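Local coordinates for putative MCP-type signal transduction protein (PDB 4WY9), which forms the periplasmic tandem-PAS sensory region of the chemoreceptor Tlp1, which probably recognises chemotactic ligands indirectly to steer Campylobacter jejuni, at residues A[44-49]-A[61-65]; A[81-85]-A[178-182]; A[95-101]-A[121-126]. All coordinates share one frame; numbering follows the deposited sequence.

Contact 1. Residues A[44-49]-A[61-65]; sequences TLTEMF and NITNI
Met48 and Ile65 run alongside each other, pointing opposite ways, and the end of Met48 lies between Ile62 and Ile65. The Met48 chain runs out straight, with CG anti to the backbone N (chi1 171°), and bends only at the last torsion, chi3 -74°. That bend brings Met48 CE to 3.6 Å from Ile65 CD1. The same methyl also meets Asn61 CB at 3.8 Å. The sulfur packs on the other isoleucine: Met48 lies across Ile62, with Met48 SD 3.5 Å from Ile62 CG1.

Ile65 CD1 is shared. Besides Met48 it takes the methyl of Thr44, with Thr44 CG2 to Ile65 CD1 at 3.6 Å. Leu45 runs alongside Ile65 and brings Leu45 CD2 to 4.1 Å from Ile65 CD1.

The arrangement is an antiparallel packing of two helices. Helix 8-51 is the long N-terminal helix common to PDC (Cache) sensor domains, and helix 59-70 turns back beside it. The short segments run at 167° to each other, with axes 11.2 Å apart at their closest. The spacing is wide and is bridged by side chains alone, nearly all of them apolar.

On the sheet side, the Phe49 ring lies across Ile62. Ile62 CD1 approaches the far end of the ring obliquely, 3.9 Å from Phe49 CZ. Leu45 and Ile62 continue onto Leu81 of strand 78-83, and Phe49 onto Leu83. Thr44 and Asn61 lie at the exposed margin. The Thr44 hydroxyl is turned back to its own helix, where OG1 bonds to Ser40 O.

Contact 2. Residues A[81-85]-A[178-182]; sequences LYLID and QVVGV
Leu81 has CG anti to its backbone N (chi1 179°), beside the carbonyl carbon. This turns the branch toward the partner strand, and Leu81 CD1 comes to 3.5 Å from Val182 O. At the other end Ile84 is modelled in two conformers. In one of them its side chain lies along the backbone of 179-181, with Ile84 CD1 3.5 Å from Val179 O.

The strands 78-83 and 179-188 are antiparallel neighbours in the sheet of the first PDC sensor domain. Tyr82 and Val182 form a hydrogen-bonded pair. Tyr82 N gives a nearly straight bond to Val182 O at 2.9 Å, and Val182 N returns one to Tyr82 O at 2.8 Å. Leu83 and Gly181 are the next pair, non-hydrogen-bonded, with CA atoms 4.2 Å apart. Beyond them Ile84 N bonds to Val180 O at 3.1 Å, but from 36° above the carbonyl plane.

That tilt falls at an irregular place. Val180 and Gly181 both face Ile172 on strand 163-173, a classic beta bulge. Gly181 has an extended backbone. With no side chain, it lets Tyr82 O come to 3.0 Å from Gly181 CA.

The two faces of the sheet are covered differently. Tyr82 and Val182 lie on one face and pack on helix 132-140, Tyr82 against Val134 and Leu138 and Val182 against Ile137. Leu83 lies on the other face, where Phe49 of helix 8-51 also meets Val180.

Contact 3. Residues A[95-101]-A[121-126]; sequences KFFNTQS and AIQASD
Phe96 and Gln123 pack closely at one end of this contact. Gln123 N sits over one face of the Phe96 ring, offset toward its rim, while the side-chain amide stands almost perpendicular to the ring. Gln123 OE1 comes within 3.4 Å of Phe96 CD1. Gln123 CG is anti to the backbone N and the chain bends at chi2 (63°), which turns the amide back over the 95-98 turn. There Gln123 NE2 donates to Lys95 O at 3.2 Å and, within its own segment, to Ala124 O. Lys95 O also accepts from Asn98 N, which arrives from the opposite face of its carbonyl. Ala124 N adds a backbone bond to Phe96 O, 2.9 Å long and on a lone pair. Next to it, Ala124 CB presses to 3.2 Å from the same oxygen. Buried Thr99 belongs to this tight part. Its CG2 lies 3.6 Å from Ser125 C, and Thr99 OG1 donates to Asp126 OD1 at 2.6 Å, from above the carboxylate plane. Thr99 OG1 also accepts from Lys103 N, so the hydroxyl has two partners.

The looser side begins at Gln100 and Ser101, both exposed. Ser101 N makes a weak, bent bond to Asp126 OD2 at 3.1 Å. A water takes over part of the bridging, accepting from both Gln100 N and Asp126 N at 2.9 Å.

Ser125 turns away from the loop, and its OG bonds to Glu127 N. This is an N-cap: the chain leaving strand 119-122 starts helix 126-129 here, against the loop that leads into strand 104-110 of the PDC sensor sheet.

How the contacts relate
The three contacts follow a path from the long helix across the first PDC domain. Contacts 1 and 2 have centres about 12 Å apart and touch. Their side chains interlock, so the helix pair lies on one face of the sheet. Contact 3 does not touch either; its centre is about 15 Å from that of contact 2 and about 20 Å from that of contact 1. Contacts 2 and 3 both reach the same antiparallel sheet. Along the chain contact 1 closes first, and contact 3 then falls wholly between the two strands of contact 2. Contact 1 thus joins the long helix to the sheet, and contact 3 sits where the neighbouring strands 104-110 and 119-122 meet the loop.

Contact 1. Residues A[44-49]-A[61-65]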
ATOM      1  N   THR A  44     -17.337  10.726   7.451  1.00  8.47           N
ATOM      2  CA  THR A  44     -17.584  12.094   7.884  1.00  8.42           C
ATOM      3  C   THR A  44     -17.756  13.021   6.684  1.00  7.61           C
ATOM      4  O   THR A  44     -18.662  13.886   6.682  1.00  8.17           O
ATOM      5  CB  THR A  44     -16.442  12.582   8.808  1.00 10.34           C
ATOM      6  OG1 THR A  44     -16.392  11.726   9.973  1.00 12.90           O
ATOM      7  CG2 THR A  44     -16.649  13.991   9.234  1.00 12.63           C
ATOM      8  N   LEU A  45     -16.938  12.862   5.659  1.00  7.01           N
ATOM      9  CA  LEU A  45     -17.064  13.715   4.478  1.00  7.08           C
ATOM     10  C   LEU A  45     -18.335  13.427   3.683  1.00  7.40           C
ATOM     11  O   LEU A  45     -18.996  14.341   3.242  1.00  8.50           O
ATOM     12  CB  LEU A  45     -15.814  13.569   3.599  1.00  7.50           C
ATOM     13  CG  LEU A  45     -14.532  14.179   4.144  1.00  9.54           C
ATOM     14  CD1 LEU A  45     -13.332  13.871   3.287  1.00 10.76           C
ATOM     15  CD2 LEU A  45     -14.688  15.692   4.347  1.00 12.06           C
ATOM     16  N   THR A  46     -18.713  12.160   3.538  1.00  6.61           N
ATOM     17  CA  THR A  46     -19.957  11.861   2.838  1.00  6.92           C
ATOM     18  C   THR A  46     -21.148  12.427   3.621  1.00  8.20           C
ATOM     19  O   THR A  46     -22.082  12.967   3.030  1.00  9.83           O
ATOM     20  CB  THR A  46     -20.092  10.380   2.550  1.00  7.74           C
ATOM     21  OG1 THR A  46     -19.208  10.070   1.476  1.00  8.53           O
ATOM     22  CG2 THR A  46     -21.503   9.977   2.169  1.00  9.72           C
ATOM     23  N   GLU A  47     -21.146  12.330   4.944  1.00  7.91           N
ATOM     24  CA  GLU A  47     -22.224  12.925   5.721  1.00  9.11           C
ATOM     25  C   GLU A  47     -22.278  14.430   5.444  1.00  9.87           C
ATOM     26  O   GLU A  47     -23.345  14.996   5.267  1.00 12.04           O
ATOM     27  CB  GLU A  47     -22.034  12.652   7.203  1.00 12.54           C
ATOM     28  CG  GLU A  47     -23.125  13.244   8.101  1.00 17.10           C
ATOM     29  CD  GLU A  47     -24.556  12.845   7.682  1.00 24.04           C
ATOM     30  OE1 GLU A  47     -24.795  11.703   7.196  1.00 28.06           O
ATOM     31  OE2 GLU A  47     -25.489  13.702   7.855  1.00 30.69           O
ATOM     32  N   MET A  48     -21.119  15.085   5.362  1.00  9.30           N
ATOM     33  CA  MET A  48     -21.070  16.509   5.054  1.00  9.15           C
ATOM     34  C   MET A  48     -21.639  16.791   3.679  1.00  8.89           C
ATOM     35  O   MET A  48     -22.447  17.708   3.499  1.00 10.42           O
ATOM     36  CB  MET A  48     -19.651  17.042   5.169  1.00  9.83           C
ATOM     37  CG  MET A  48     -19.507  18.469   4.640  1.00 11.00           C
ATOM     38  SD  MET A  48     -17.792  18.999   4.564  1.00 13.68           S
ATOM     39  CE  MET A  48     -17.474  19.258   6.277  1.00 16.27           C
ATOM     40  N   PHE A  49     -21.178  16.065   2.662  1.00  9.19           N
ATOM     41  CA  PHE A  49     -21.556  16.384   1.283  1.00  9.74           C
ATOM     42  C   PHE A  49     -22.988  15.970   1.000  1.00  9.81           C
ATOM     43  O   PHE A  49     -23.631  16.484   0.088  1.00 13.06           O
ATOM     44  CB  PHE A  49     -20.569  15.763   0.276  1.00 10.16           C
ATOM     45  CG  PHE A  49     -19.314  16.553   0.070  1.00  8.87           C
ATOM     46  CD1 PHE A  49     -18.298  16.577   1.020  1.00 11.42           C
ATOM     47  CD2 PHE A  49     -19.135  17.328  -1.074  1.00 11.31           C
ATOM     48  CE1 PHE A  49     -17.148  17.335   0.836  1.00 11.74           C
ATOM     49  CE2 PHE A  49     -17.982  18.079  -1.254  1.00 10.71           C
ATOM     50  CZ  PHE A  49     -16.986  18.070  -0.311  1.00 11.89           C
ATOM     51  N   ASN A  61     -13.924  23.651   7.293  1.00 10.17           N
ATOM     52  CA  ASN A  61     -14.512  22.465   7.916  1.00 10.80           C
ATOM     53  C   ASN A  61     -13.907  21.213   7.322  1.00 10.38           C
ATOM     54  O   ASN A  61     -13.577  20.268   8.027  1.00 11.56           O
ATOM     55  CB  ASN A  61     -16.005  22.451   7.775  1.00 12.10           C
ATOM     56  CG  ASN A  61     -16.724  23.359   8.773  1.00 13.77           C
ATOM     57  OD1 ASN A  61     -16.080  23.948   9.654  1.00 16.29           O
ATOM     58  ND2 ASN A  61     -18.015  23.481   8.636  1.00 16.88           N
ATOM     59  N   ILE A  62     -13.743  21.198   6.002  1.00  9.60           N
ATOM     60  CA  ILE A  62     -13.125  20.057   5.329  1.00  9.83           C
ATOM     61  C   ILE A  62     -11.669  19.900   5.769  1.00 10.74           C
ATOM     62  O   ILE A  62     -11.207  18.804   6.050  1.00 11.55           O
ATOM     63  CB  ILE A  62     -13.237  20.205   3.806  1.00  9.49           C
ATOM     64  CG1 ILE A  62     -14.693  20.129   3.372  1.00 11.27           C
ATOM     65  CG2 ILE A  62     -12.406  19.159   3.092  1.00  9.09           C
ATOM     66  CD1 ILE A  62     -14.951  20.458   1.922  1.00 11.95           C
ATOM     67  N   THR A  63     -10.917  21.007   5.770  1.00 11.34           N
ATOM     68  CA  THR A  63      -9.532  20.968   6.169  1.00 13.44           C
ATOM     69  C   THR A  63      -9.353  20.382   7.552  1.00 12.23           C
ATOM     70  O   THR A  63      -8.461  19.580   7.788  1.00 14.36           O
ATOM     71  CB  THR A  63      -8.889  22.376   6.150  1.00 13.24           C
ATOM     72  OG1 THR A  63      -8.957  22.897   4.818  1.00 15.92           O
ATOM     73  CG2 THR A  63      -7.470  22.316   6.616  1.00 15.89           C
ATOM     74  N   ASN A  64     -10.197  20.793   8.487  1.00 12.65           N
ATOM     75  CA  ASN A  64     -10.060  20.364   9.866  1.00 14.17           C
ATOM     76  C   ASN A  64     -10.348  18.902   9.999  1.00 13.52           C
ATOM     77  O   ASN A  64      -9.694  18.221  10.789  1.00 15.60           O
ATOM     78  CB  ASN A  64     -10.989  21.174  10.755  1.00 18.07           C
ATOM     79  CG  ASN A  64     -10.588  22.602  10.846  1.00 23.07           C
ATOM     80  OD1 ASN A  64      -9.446  22.980  10.534  1.00 28.16           O
ATOM     81  ND2 ASN A  64     -11.507  23.420  11.265  1.00 25.97           N
ATOM     82  N   ILE A  65     -11.302  18.381   9.221  1.00 13.53           N
ATOM     83  CA  ILE A  65     -11.575  16.932   9.241  1.00 13.43           C
ATOM     84  C   ILE A  65     -10.354  16.146   8.774  1.00 13.17           C
ATOM     85  O   ILE A  65      -9.986  15.123   9.375  1.00 14.73           O
ATOM     86  CB  ILE A  65     -12.808  16.604   8.371  1.00 13.03           C
ATOM     87  CG1 ILE A  65     -14.063  17.150   9.045  1.00 14.99           C
ATOM     88  CG2 ILE A  65     -12.903  15.136   8.067  1.00 14.75           C
ATOM     89  CD1 ILE A  65     -15.256  17.171   8.124  1.00 17.52           C
TER

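Contact 2. Residues A[81-85]-A[178-182]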
ATOM      1  N   LEU A  81      -7.462  14.559  -0.657  1.00  6.52           N
ATOM      2  CA  LEU A  81      -8.850  14.715  -1.021  1.00  6.23           C
ATOM      3  C   LEU A  81      -8.915  15.305  -2.405  1.00  6.68           C
ATOM      4  O   LEU A  81      -8.494  16.446  -2.626  1.00  7.42           O
ATOM      5  CB  LEU A  81      -9.618  15.587  -0.033  1.00  6.85           C
ATOM      6  CG  LEU A  81     -11.091  15.795  -0.401  1.00  8.15           C
ATOM      7  CD1 LEU A  81     -11.878  14.506  -0.389  1.00  9.04           C
ATOM      8  CD2 LEU A  81     -11.742  16.795   0.537  1.00  9.25           C
ATOM      9  N   TYR A  82      -9.449  14.538  -3.351  1.00  6.32           N
ATOM     10  CA  TYR A  82      -9.671  14.978  -4.725  1.00  5.47           C
ATOM     11  C   TYR A  82     -11.162  15.271  -4.855  1.00  5.83           C
ATOM     12  O   TYR A  82     -11.980  14.405  -4.573  1.00  7.47           O
ATOM     13  CB  TYR A  82      -9.205  13.891  -5.690  1.00  7.04           C
ATOM     14  CG  TYR A  82      -9.574  14.066  -7.145  1.00  8.33           C
ATOM     15  CD1 TYR A  82      -9.602  15.311  -7.759  1.00  8.50           C
ATOM     16  CD2 TYR A  82      -9.874  12.959  -7.921  1.00 11.70           C
ATOM     17  CE1 TYR A  82      -9.943  15.441  -9.097  1.00 10.88           C
ATOM     18  CE2 TYR A  82     -10.208  13.073  -9.240  1.00 14.35           C
ATOM     19  CZ  TYR A  82     -10.257  14.309  -9.834  1.00 14.19           C
ATOM     20  OH  TYR A  82     -10.585  14.397 -11.168  1.00 18.13           O
ATOM     21  N   LEU A  83     -11.530  16.489  -5.241  1.00  6.84           N
ATOM     22  CA  LEU A  83     -12.921  16.821  -5.512  1.00  7.29           C
ATOM     23  C   LEU A  83     -13.105  17.091  -6.999  1.00  7.82           C
ATOM     24  O   LEU A  83     -12.360  17.889  -7.572  1.00  8.46           O
ATOM     25  CB  LEU A  83     -13.368  18.031  -4.712  1.00  7.41           C
ATOM     26  CG  LEU A  83     -13.342  17.860  -3.184  1.00  7.40           C
ATOM     27  CD1 LEU A  83     -13.772  19.132  -2.500  1.00  8.92           C
ATOM     28  CD2 LEU A  83     -14.213  16.734  -2.723  1.00 10.30           C
ATOM     29  N   ILE A  84     -14.086  16.452  -7.621  0.55  9.25           N
ATOM     30  CA  ILE A  84     -14.267  16.534  -9.064  0.55 10.87           C
ATOM     31  C   ILE A  84     -14.836  17.869  -9.529  0.55 13.57           C
ATOM     32  O   ILE A  84     -14.526  18.325 -10.661  0.55 15.28           O
ATOM     33  CB  ILE A  84     -15.199  15.396  -9.580  0.55 13.95           C
ATOM     34  CG1 ILE A  84     -14.809  14.061  -8.971  0.55 14.54           C
ATOM     35  CG2 ILE A  84     -15.209  15.328 -11.092  0.55 20.11           C
ATOM     36  CD1 ILE A  84     -15.906  13.009  -9.164  0.55 15.92           C
ATOM     37  N   ASP A  85     -15.664  18.513  -8.705  1.00 12.84           N
ATOM     38  CA  ASP A  85     -16.302  19.758  -9.119  1.00 14.70           C
ATOM     39  C   ASP A  85     -16.605  20.623  -7.902  1.00 12.69           C
ATOM     40  O   ASP A  85     -17.758  20.862  -7.583  1.00 15.44           O
ATOM     41  CB  ASP A  85     -17.527  19.503  -9.977  1.00 17.72           C
ATOM     42  CG  ASP A  85     -18.104  20.778 -10.583  1.00 21.37           C
ATOM     43  OD1 ASP A  85     -17.357  21.752 -10.855  1.00 23.33           O
ATOM     44  OD2 ASP A  85     -19.315  20.792 -10.844  1.00 25.97           O
ATOM     45  N   GLN A 178     -24.161  10.497  -5.945  1.00 13.52           N
ATOM     46  CA  GLN A 178     -23.131  10.587  -6.961  1.00 15.59           C
ATOM     47  C   GLN A 178     -21.764  10.726  -6.315  1.00 11.73           C
ATOM     48  O   GLN A 178     -21.629  11.390  -5.290  1.00 11.00           O
ATOM     49  CB  GLN A 178     -23.334  11.778  -7.873  1.00 20.45           C
ATOM     50  CG  GLN A 178     -24.667  11.744  -8.583  1.00 28.41           C
ATOM     51  CD  GLN A 178     -24.626  11.093  -9.974  1.00 44.51           C
ATOM     52  OE1 GLN A 178     -23.863  10.139 -10.206  1.00 49.48           O
ATOM     53  NE2 GLN A 178     -25.453  11.572 -10.891  1.00 43.71           N
ATOM     54  N   VAL A 179     -20.738  10.167  -6.945  1.00 11.10           N
ATOM     55  CA  VAL A 179     -19.385  10.369  -6.501  1.00 10.40           C
ATOM     56  C   VAL A 179     -18.996  11.822  -6.743  1.00 10.84           C
ATOM     57  O   VAL A 179     -19.075  12.294  -7.856  1.00 14.16           O
ATOM     58  CB  VAL A 179     -18.379   9.422  -7.198  1.00 12.38           C
ATOM     59  CG1 VAL A 179     -16.954   9.717  -6.749  1.00 11.81           C
ATOM     60  CG2 VAL A 179     -18.707   7.973  -6.937  1.00 14.31           C
ATOM     61  N   VAL A 180     -18.571  12.506  -5.697  1.00  8.55           N
ATOM     62  CA  VAL A 180     -18.133  13.883  -5.822  1.00  9.67           C
ATOM     63  C   VAL A 180     -16.666  14.029  -5.530  1.00  7.62           C
ATOM     64  O   VAL A 180     -16.086  15.088  -5.728  1.00  9.19           O
ATOM     65  CB  VAL A 180     -18.953  14.835  -4.897  1.00 11.91           C
ATOM     66  CG1 VAL A 180     -20.415  14.908  -5.334  1.00 16.50           C
ATOM     67  CG2 VAL A 180     -18.800  14.512  -3.440  1.00 13.80           C
ATOM     68  N   GLY A 181     -16.001  12.948  -5.100  1.00  7.88           N
ATOM     69  CA  GLY A 181     -14.605  13.034  -4.805  1.00  7.69           C
ATOM     70  C   GLY A 181     -14.043  11.737  -4.279  1.00  6.35           C
ATOM     71  O   GLY A 181     -14.760  10.728  -4.178  1.00  7.08           O
ATOM     72  N   VAL A 182     -12.772  11.762  -3.906  1.00  6.24           N
ATOM     73  CA  VAL A 182     -12.054  10.588  -3.422  1.00  5.74           C
ATOM     74  C   VAL A 182     -11.176  11.017  -2.267  1.00  5.80           C
ATOM     75  O   VAL A 182     -10.424  11.993  -2.405  1.00  6.35           O
ATOM     76  CB  VAL A 182     -11.185   9.945  -4.514  1.00  6.69           C
ATOM     77  CG1 VAL A 182     -10.395   8.755  -3.923  1.00  7.31           C
ATOM     78  CG2 VAL A 182     -12.013   9.505  -5.706  1.00  7.72           C
TER

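Contact 3. Residues A[95-101]-A[121-126]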
ATOM      1  N   LYS A  95      -2.703  27.863  -3.924  0.54 11.13           N
ATOM      2  CA  LYS A  95      -2.127  27.288  -5.127  0.54 11.16           C
ATOM      3  C   LYS A  95      -1.807  25.818  -4.949  0.54 10.10           C
ATOM      4  O   LYS A  95      -1.809  25.059  -5.911  0.54  9.84           O
ATOM      5  CB  LYS A  95      -0.858  28.046  -5.552  0.54 14.46           C
ATOM      6  CG  LYS A  95       0.331  27.859  -4.633  0.54 16.90           C
ATOM      7  CD  LYS A  95       1.499  28.731  -5.074  0.54 17.68           C
ATOM      8  CE  LYS A  95       2.762  28.425  -4.249  0.54 17.89           C
ATOM      9  NZ  LYS A  95       3.873  29.385  -4.502  0.54 22.84           N
ATOM     10  N   PHE A  96      -1.569  25.394  -3.706  1.00  8.67           N
ATOM     11  CA  PHE A  96      -1.243  23.988  -3.433  1.00  9.05           C
ATOM     12  C   PHE A  96      -2.389  23.062  -3.752  1.00  8.69           C
ATOM     13  O   PHE A  96      -2.182  21.881  -3.958  1.00  9.26           O
ATOM     14  CB  PHE A  96      -0.856  23.793  -1.957  1.00 10.42           C
ATOM     15  CG  PHE A  96       0.525  24.256  -1.593  1.00 13.21           C
ATOM     16  CD1 PHE A  96       1.368  24.878  -2.505  1.00 16.05           C
ATOM     17  CD2 PHE A  96       0.990  24.052  -0.341  1.00 18.19           C
ATOM     18  CE1 PHE A  96       2.624  25.268  -2.156  1.00 17.86           C
ATOM     19  CE2 PHE A  96       2.279  24.489   0.031  1.00 22.08           C
ATOM     20  CZ  PHE A  96       3.089  25.093  -0.900  1.00 18.64           C
ATOM     21  N   PHE A  97      -3.616  23.590  -3.754  1.00  7.52           N
ATOM     22  CA  PHE A  97      -4.796  22.761  -4.003  1.00  7.17           C
ATOM     23  C   PHE A  97      -5.065  22.540  -5.487  1.00  7.58           C
ATOM     24  O   PHE A  97      -6.019  21.850  -5.838  1.00  8.98           O
ATOM     25  CB  PHE A  97      -6.036  23.372  -3.370  1.00  8.09           C
ATOM     26  CG  PHE A  97      -6.006  23.491  -1.872  1.00  8.96           C
ATOM     27  CD1 PHE A  97      -5.146  22.714  -1.096  1.00  9.81           C
ATOM     28  CD2 PHE A  97      -6.860  24.359  -1.226  1.00 10.29           C
ATOM     29  CE1 PHE A  97      -5.152  22.820   0.267  1.00 11.77           C
ATOM     30  CE2 PHE A  97      -6.890  24.478   0.136  1.00 12.35           C
ATOM     31  CZ  PHE A  97      -6.018  23.712   0.907  1.00 12.61           C
ATOM     32  N   ASN A  98      -4.268  23.151  -6.362  1.00  7.52           N
ATOM     33  CA  ASN A  98      -4.528  23.086  -7.780  1.00  8.49           C
ATOM     34  C   ASN A  98      -3.430  22.306  -8.509  1.00  7.89           C
ATOM     35  O   ASN A  98      -2.265  22.658  -8.380  1.00  9.99           O
ATOM     36  CB  ASN A  98      -4.601  24.492  -8.388  1.00 11.93           C
ATOM     37  CG  ASN A  98      -5.779  25.259  -7.873  1.00 16.89           C
ATOM     38  OD1 ASN A  98      -6.842  25.310  -8.565  1.00 23.16           O
ATOM     39  ND2 ASN A  98      -5.628  25.864  -6.779  1.00 17.38           N
ATOM     40  N   THR A  99      -3.833  21.280  -9.246  1.00  7.80           N
ATOM     41  CA  THR A  99      -2.887  20.543 -10.055  1.00  8.12           C
ATOM     42  C   THR A  99      -2.547  21.349 -11.306  1.00 10.59           C
ATOM     43  O   THR A  99      -3.172  22.376 -11.579  1.00 11.21           O
ATOM     44  CB  THR A  99      -3.414  19.165 -10.448  1.00  8.64           C
ATOM     45  OG1 THR A  99      -4.436  19.335 -11.459  1.00  8.92           O
ATOM     46  CG2 THR A  99      -3.963  18.407  -9.253  1.00  9.25           C
ATOM     47  N   GLN A 100      -1.626  20.844 -12.091  1.00 11.61           N
ATOM     48  CA  GLN A 100      -1.218  21.536 -13.311  1.00 13.61           C
ATOM     49  C   GLN A 100      -2.380  21.674 -14.295  1.00 11.94           C
ATOM     50  O   GLN A 100      -2.414  22.608 -15.082  1.00 14.58           O
ATOM     51  CB  GLN A 100      -0.055  20.824 -13.993  1.00 17.14           C
ATOM     52  CG  GLN A 100       1.209  20.866 -13.182  1.00 25.76           C
ATOM     53  CD  GLN A 100       2.129  21.988 -13.616  1.00 37.79           C
ATOM     54  OE1 GLN A 100       2.172  22.417 -14.804  1.00 40.72           O
ATOM     55  NE2 GLN A 100       2.917  22.468 -12.673  1.00 45.92           N
ATOM     56  N   SER A 101      -3.332  20.742 -14.260  1.00 11.24           N
ATOM     57  CA  SER A 101      -4.488  20.788 -15.148  1.00 11.76           C
ATOM     58  C   SER A 101      -5.706  21.383 -14.448  1.00 11.59           C
ATOM     59  O   SER A 101      -6.830  21.291 -14.968  1.00 12.68           O
ATOM     60  CB  SER A 101      -4.825  19.414 -15.705  1.00 12.31           C
ATOM     61  OG  SER A 101      -5.299  18.550 -14.702  1.00 11.32           O
ATOM     62  N   ALA A 121      -0.094  20.857   4.198  1.00 17.59           N
ATOM     63  CA  ALA A 121      -0.421  20.837   2.771  1.00 15.10           C
ATOM     64  C   ALA A 121       0.863  21.018   1.958  1.00 15.47           C
ATOM     65  O   ALA A 121       1.736  21.820   2.303  1.00 19.28           O
ATOM     66  CB  ALA A 121      -1.419  21.914   2.417  1.00 17.28           C
ATOM     67  N   ILE A 122       0.957  20.246   0.876  1.00 12.30           N
ATOM     68  CA  ILE A 122       2.023  20.406  -0.101  1.00 13.37           C
ATOM     69  C   ILE A 122       1.415  20.534  -1.467  1.00 12.73           C
ATOM     70  O   ILE A 122       0.209  20.309  -1.644  1.00 12.12           O
ATOM     71  CB  ILE A 122       2.986  19.195  -0.081  1.00 13.82           C
ATOM     72  CG1 ILE A 122       2.246  17.884  -0.411  1.00 14.43           C
ATOM     73  CG2 ILE A 122       3.695  19.088   1.263  1.00 15.77           C
ATOM     74  CD1 ILE A 122       3.155  16.738  -0.788  1.00 16.42           C
ATOM     75  N   GLN A 123       2.228  20.909  -2.447  1.00 12.45           N
ATOM     76  CA  GLN A 123       1.706  21.134  -3.785  1.00 10.91           C
ATOM     77  C   GLN A 123       1.089  19.864  -4.353  1.00 10.84           C
ATOM     78  O   GLN A 123       1.771  18.846  -4.471  1.00 13.34           O
ATOM     79  CB  GLN A 123       2.785  21.657  -4.720  1.00 12.30           C
ATOM     80  CG  GLN A 123       2.303  21.908  -6.137  1.00 12.24           C
ATOM     81  CD  GLN A 123       1.251  22.973  -6.195  1.00 12.14           C
ATOM     82  OE1 GLN A 123       1.497  24.116  -5.813  1.00 14.95           O
ATOM     83  NE2 GLN A 123       0.093  22.612  -6.683  1.00 11.05           N
ATOM     84  N   ALA A 124      -0.199  19.931  -4.727  1.00 10.27           N
ATOM     85  CA  ALA A 124      -0.874  18.805  -5.355  1.00 12.06           C
ATOM     86  C   ALA A 124      -0.481  18.600  -6.787  1.00 10.15           C
ATOM     87  O   ALA A 124      -0.075  19.538  -7.472  1.00 10.01           O
ATOM     88  CB  ALA A 124      -2.341  18.940  -5.261  1.00 14.12           C
ATOM     89  N   SER A 125      -0.621  17.373  -7.255  1.00 11.56           N
ATOM     90  CA  SER A 125      -0.211  16.992  -8.560  1.00 12.74           C
ATOM     91  C   SER A 125      -1.233  16.121  -9.221  1.00 10.81           C
ATOM     92  O   SER A 125      -1.994  15.425  -8.548  1.00 10.33           O
ATOM     93  CB  SER A 125       1.133  16.177  -8.449  1.00 19.92           C
ATOM     94  OG  SER A 125       1.283  15.284  -9.412  1.00 24.11           O
ATOM     95  N   ASP A 126      -1.269  16.137 -10.549  1.00  9.70           N
ATOM     96  CA  ASP A 126      -2.162  15.255 -11.291  1.00  8.90           C
ATOM     97  C   ASP A 126      -1.827  13.788 -11.105  1.00  8.60           C
ATOM     98  O   ASP A 126      -2.639  12.913 -11.450  1.00 10.09           O
ATOM     99  CB  ASP A 126      -2.153  15.639 -12.780  1.00 11.24           C
ATOM    100  CG  ASP A 126      -3.022  16.867 -13.027  1.00 12.58           C
ATOM    101  OD1 ASP A 126      -4.136  16.917 -12.495  1.00 11.16           O
ATOM    102  OD2 ASP A 126      -2.590  17.782 -13.746  1.00 16.29           O
TER
HETATM  103  O   HOH W   1      -2.534  20.381  -1.509  1.00  9.55           O
HETATM  104  O   HOH W   2       0.036  18.466 -11.748  1.00 14.19           O